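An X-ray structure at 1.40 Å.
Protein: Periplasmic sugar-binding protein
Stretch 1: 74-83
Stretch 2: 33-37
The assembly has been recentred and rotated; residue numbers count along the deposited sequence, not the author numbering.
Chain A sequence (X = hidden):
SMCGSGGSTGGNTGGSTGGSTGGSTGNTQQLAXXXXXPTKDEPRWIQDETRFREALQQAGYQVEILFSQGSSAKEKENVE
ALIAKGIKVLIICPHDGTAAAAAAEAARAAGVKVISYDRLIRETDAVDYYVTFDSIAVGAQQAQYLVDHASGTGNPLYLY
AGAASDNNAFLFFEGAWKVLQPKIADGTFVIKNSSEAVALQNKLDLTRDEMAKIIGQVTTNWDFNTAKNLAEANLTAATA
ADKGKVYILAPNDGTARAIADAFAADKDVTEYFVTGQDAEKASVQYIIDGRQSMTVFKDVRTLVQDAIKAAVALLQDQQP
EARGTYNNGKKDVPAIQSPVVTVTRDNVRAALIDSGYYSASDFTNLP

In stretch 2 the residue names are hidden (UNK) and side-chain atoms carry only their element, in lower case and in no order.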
ATOM      1  N   LYS A  74      21.171   4.283  -1.324  1.00 11.20           N
ATOM      2  CA  LYS A  74      21.501   3.327  -0.258  1.00 11.67           C
ATOM      3  C   LYS A  74      20.951   1.946  -0.609  1.00  9.00           C
ATOM      4  O   LYS A  74      21.578   0.938  -0.358  1.00 10.12           O
ATOM      5  CB  LYS A  74      20.952   3.776   1.086  1.00  9.78           C
ATOM      6  CG  LYS A  74      21.249   2.819   2.225  1.00 12.61           C
ATOM      7  CD  LYS A  74      22.730   2.734   2.514  1.00 12.55           C
ATOM      8  CE  LYS A  74      23.123   1.874   3.703  1.00 14.74           C
ATOM      9  NZ  LYS A  74      22.748   2.431   5.011  1.00 20.74           N
ATOM     10  N   GLU A  75      19.756   1.916  -1.178  1.00  8.30           N
ATOM     11  CA  GLU A  75      19.174   0.666  -1.642  1.00 10.34           C
ATOM     12  C   GLU A  75      20.111  -0.100  -2.587  1.00  9.01           C
ATOM     13  O   GLU A  75      20.348  -1.286  -2.437  1.00  9.72           O
ATOM     14  CB  GLU A  75      17.854   1.008  -2.313  1.00  9.59           C
ATOM     15  CG  GLU A  75      17.160  -0.149  -2.986  1.00 10.21           C
ATOM     16  CD  GLU A  75      15.923   0.388  -3.651  1.00 10.41           C
ATOM     17  OE1 GLU A  75      16.007   0.744  -4.859  1.00 12.84           O
ATOM     18  OE2 GLU A  75      14.898   0.530  -2.942  1.00 11.81           O
ATOM     19  N   LYS A  76      20.687   0.636  -3.519  1.00 10.38           N
ATOM     20  CA  LYS A  76      21.590   0.033  -4.464  1.00 13.25           C
ATOM     21  C   LYS A  76      22.829  -0.493  -3.740  1.00  9.42           C
ATOM     22  O   LYS A  76      23.280  -1.603  -4.046  1.00 10.23           O
ATOM     23  CB  LYS A  76      21.974   0.993  -5.597  1.00 13.34           C
ATOM     24  CG  LYS A  76      22.775   0.296  -6.681  1.00 15.98           C
ATOM     25  CD  LYS A  76      23.097   1.225  -7.820  1.00 22.39           C
ATOM     26  CE  LYS A  76      23.602   0.466  -9.040  1.00 29.67           C
ATOM     27  NZ  LYS A  76      24.839  -0.247  -8.650  1.00 47.99           N
ATOM     28  N   GLU A  77      23.361   0.285  -2.803  1.00 10.89           N
ATOM     29  CA  GLU A  77      24.462  -0.171  -1.962  1.00 10.66           C
ATOM     30  C   GLU A  77      24.105  -1.469  -1.246  1.00 10.34           C
ATOM     31  O   GLU A  77      24.892  -2.417  -1.231  1.00 11.28           O
ATOM     32  CB  GLU A  77      24.838   0.907  -0.942  1.00 13.58           C
ATOM     33  CG  GLU A  77      25.376   2.186  -1.562  1.00 20.16           C
ATOM     34  CD  GLU A  77      26.284   2.952  -0.620  1.00 26.44           C
ATOM     35  OE1 GLU A  77      26.202   2.723   0.605  1.00 39.40           O
ATOM     36  OE2 GLU A  77      27.080   3.784  -1.105  1.00 35.03           O
ATOM     37  N   ASN A  78      22.917  -1.505  -0.652  1.00 10.71           N
ATOM     38  CA  ASN A  78      22.454  -2.680   0.050  1.00 10.68           C
ATOM     39  C   ASN A  78      22.501  -3.892  -0.866  1.00 11.80           C
ATOM     40  O   ASN A  78      22.964  -4.980  -0.474  1.00 11.01           O
ATOM     41  CB  ASN A  78      21.026  -2.477   0.563  1.00 12.13           C
ATOM     42  CG  ASN A  78      20.932  -1.579   1.779  1.00 11.20           C
ATOM     43  OD1 ASN A  78      19.826  -1.050   2.063  1.00 15.16           O
ATOM     44  ND2 ASN A  78      22.001  -1.447   2.534  1.00 11.11           N
ATOM     45  N   VAL A  79      21.983  -3.719  -2.076  1.00  9.17           N
ATOM     46  CA  VAL A  79      22.011  -4.814  -3.046  1.00 11.05           C
ATOM     47  C   VAL A  79      23.456  -5.220  -3.329  1.00 12.76           C
ATOM     48  O   VAL A  79      23.781  -6.404  -3.368  1.00 12.17           O
ATOM     49  CB  VAL A  79      21.249  -4.447  -4.325  1.00  9.76           C
ATOM     50  CG1 VAL A  79      21.424  -5.480  -5.428  1.00 13.27           C
ATOM     51  CG2 VAL A  79      19.773  -4.322  -3.995  1.00 11.48           C
ATOM     52  N   GLU A  80      24.327  -4.233  -3.536  1.00 11.47           N
ATOM     53  CA  GLU A  80      25.714  -4.558  -3.857  1.00 13.15           C
ATOM     54  C   GLU A  80      26.404  -5.324  -2.713  1.00 10.70           C
ATOM     55  O   GLU A  80      27.179  -6.268  -2.953  1.00 13.05           O
ATOM     56  CB  GLU A  80      26.479  -3.304  -4.265  1.00 15.35           C
ATOM     57  CG  GLU A  80      25.928  -2.694  -5.558  1.00 17.12           C
ATOM     58  CD  GLU A  80      26.423  -1.302  -5.866  1.00 29.63           C
ATOM     59  OE1 GLU A  80      26.673  -0.532  -4.924  1.00 27.60           O
ATOM     60  OE2 GLU A  80      26.537  -0.974  -7.076  1.00 32.20           O
ATOM     61  N   ALA A  81      26.079  -4.956  -1.473  1.00 12.06           N
ATOM     62  CA  ALA A  81      26.652  -5.622  -0.292  1.00 12.75           C
ATOM     63  C   ALA A  81      26.192  -7.065  -0.243  1.00 12.14           C
ATOM     64  O   ALA A  81      26.968  -7.961   0.054  1.00 15.08           O
ATOM     65  CB  ALA A  81      26.238  -4.915   0.975  1.00 15.43           C
ATOM     66  N   LEU A  82      24.919  -7.289  -0.565  1.00 12.81           N
ATOM     67  CA  LEU A  82      24.368  -8.639  -0.509  1.00 13.34           C
ATOM     68  C   LEU A  82      24.966  -9.516  -1.616  1.00 12.17           C
ATOM     69  O   LEU A  82      25.279 -10.685  -1.403  1.00 13.22           O
ATOM     70  CB  LEU A  82      22.852  -8.583  -0.628  1.00 12.94           C
ATOM     71  CG  LEU A  82      22.169  -8.034   0.632  1.00 10.59           C
ATOM     72  CD1 LEU A  82      20.692  -7.753   0.351  1.00 12.10           C
ATOM     73  CD2 LEU A  82      22.342  -8.938   1.852  1.00 12.58           C
ATOM     74  N   ILE A  83      25.126  -8.932  -2.800  1.00 12.17           N
ATOM     75  CA  ILE A  83      25.796  -9.628  -3.915  1.00 13.84           C
ATOM     76  C   ILE A  83      27.168 -10.090  -3.463  1.00 13.97           C
ATOM     77  O   ILE A  83      27.558 -11.233  -3.725  1.00 15.90           O
ATOM     78  CB  ILE A  83      25.932  -8.734  -5.150  1.00 15.99           C
ATOM     79  CG1 ILE A  83      24.557  -8.528  -5.787  1.00 13.99           C
ATOM     80  CG2 ILE A  83      26.910  -9.343  -6.154  1.00 16.80           C
ATOM     81  CD1 ILE A  83      24.531  -7.394  -6.792  1.00 17.73           C
ATOM     82  N   UNK A  33      20.184 -15.742   0.428  1.00  8.82           N
ATOM     83  CA  UNK A  33      19.045 -14.856   0.171  1.00  9.53           C
ATOM     84  C   UNK A  33      19.298 -13.574   0.968  1.00 11.01           C
ATOM     85  O   UNK A  33      19.842 -13.628   2.077  1.00 11.77           O
ATOM     86  c   UNK A  33      16.548 -14.521   0.330  1.00 13.05           C
ATOM     87  c   UNK A  33      17.474 -16.786  -0.121  1.00 15.68           C
ATOM     88  c   UNK A  33      17.705 -15.480   0.602  1.00 14.30           C
ATOM     89  N   UNK A  34      18.898 -12.439   0.396  1.00 10.07           N
ATOM     90  CA  UNK A  34      18.953 -11.157   1.073  1.00 10.71           C
ATOM     91  C   UNK A  34      17.633 -10.455   0.875  1.00 10.69           C
ATOM     92  O   UNK A  34      16.985 -10.612  -0.170  1.00  9.03           O
ATOM     93  N   UNK A  35      17.205  -9.741   1.915  1.00 10.02           N
ATOM     94  CA  UNK A  35      15.953  -8.998   1.908  1.00  9.20           C
ATOM     95  C   UNK A  35      16.253  -7.520   2.048  1.00 10.09           C
ATOM     96  O   UNK A  35      16.999  -7.136   2.951  1.00 10.42           O
ATOM     97  c   UNK A  35      13.789  -8.553   3.148  1.00  9.72           C
ATOM     98  c   UNK A  35      15.029  -9.442   3.051  1.00  9.53           C
ATOM     99  c   UNK A  35      13.973 -11.529   4.089  1.00  9.79           C
ATOM    100  c   UNK A  35      14.591 -10.898   2.843  1.00 10.70           C
ATOM    101  N   UNK A  36      15.697  -6.703   1.147  1.00  9.69           N
ATOM    102  CA  UNK A  36      15.875  -5.246   1.224  1.00  9.96           C
ATOM    103  C   UNK A  36      14.531  -4.572   1.311  1.00  9.04           C
ATOM    104  O   UNK A  36      13.668  -4.795   0.460  1.00  9.01           O
ATOM    105  c   UNK A  36      16.706  -4.685   0.040  1.00  9.41           C
ATOM    106  c   UNK A  36      18.075  -5.345  -0.005  1.00  9.92           C
ATOM    107  c   UNK A  36      16.886  -3.161   0.119  1.00 11.58           C
ATOM    108  N   UNK A  37      14.347  -3.800   2.378  1.00  9.87           N
ATOM    109  CA  UNK A  37      13.082  -3.065   2.617  1.00  8.52           C
ATOM    110  C   UNK A  37      13.372  -1.567   2.587  1.00  9.24           C
ATOM    111  O   UNK A  37      14.475  -1.149   2.898  1.00  8.89           O
ATOM    112  c   UNK A  37      11.993  -4.955   3.987  1.00 11.16           C
ATOM    113  c   UNK A  37      11.561  -5.278   5.411  1.00 11.71           C
ATOM    114  c   UNK A  37      12.464  -3.483   3.948  1.00  8.83           C
ATOM    115  c   UNK A  37      10.879  -5.271   2.983  1.00 12.86           C
TER

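Stretch 2 is a five-residue strand that runs nearly antiparallel to the helix of stretch 1, at 170° between their N-to-C directions. The two axes come within 9.1 Å of each other.

Position 33 has three side-chain carbons. One carbon, bonded to CA, carries the other two, so the side chain forks at CB. Its CA-to-CB bond points away from the helix, and no side-chain atom comes near stretch 1. A three-carbon fork at CB is valine. This is Val33, and it takes no part in the contact.

Position 34 has no side-chain atoms at all. Its backbone lies close to the helix: CA of position 34 is 3.9 Å from CD1 of Leu82, and the CA atoms of the two residues are 6.2 Å apart. A residue without CB is glycine, so this is Gly34. An ideal CB built here would point toward the helix and lie 2.6 Å from CD1 of Leu82, which is a clash. The bare CA leaves that space to the leucine.

Position 35 has four side-chain carbons. The fork is at the first, and one arm is two carbons long. The CA-to-CB bond points away from the helix, and the side chain stays out of reach of stretch 1. The contact at this position is through the backbone: N of position 35 lies 4.3 Å from CD1 of Leu82. The branching pattern is isoleucine, Ile35, with chi1 in m and chi2 in t.

Position 36 again has three carbons, forked at the first. Here the CA-to-CB bond points toward the helix, and the side chain meets Glu75, Asn78, Val79 and Leu82. The residue is valine, Val36, with chi1 at 180°. Its CG2 packs 3.6 Å from CD1 of Leu82 and 4.5 Å from CG2 of Val79. Its CG1 lies 4.3 Å from CG of Glu75, so the aliphatic part of that acidic side chain supplies the contact. OE2 of Glu75 is hydrogen-bonded elsewhere in the structure.

Position 37 has four side-chain carbons, forked at the second. Its CA-to-CB bond points away from the helix, and it makes no contact with stretch 1. This is Leu37, with chi1 in m and chi2 in t.

The contact follows the alternation of the strand. The CA-to-CB bonds of Val33, Ile35 and Leu37 point away from the helix, while Gly34 and Val36 lie on the side that meets the helix. On the helix, Glu75, Asn78, Val79 and Leu82 recur at spacings of three, one and three residues, which brings them to a common side. Leu82 reaches over Gly34 and packs against Val36. Val36 has the largest covered area, 86 Å², and Leu82 follows with 52 Å². No hydrogen bond crosses between the stretches, so the fit rests on packing. In total 214 Å² is buried, counting both sides.

Stretch 2 (33-37) VGIVL
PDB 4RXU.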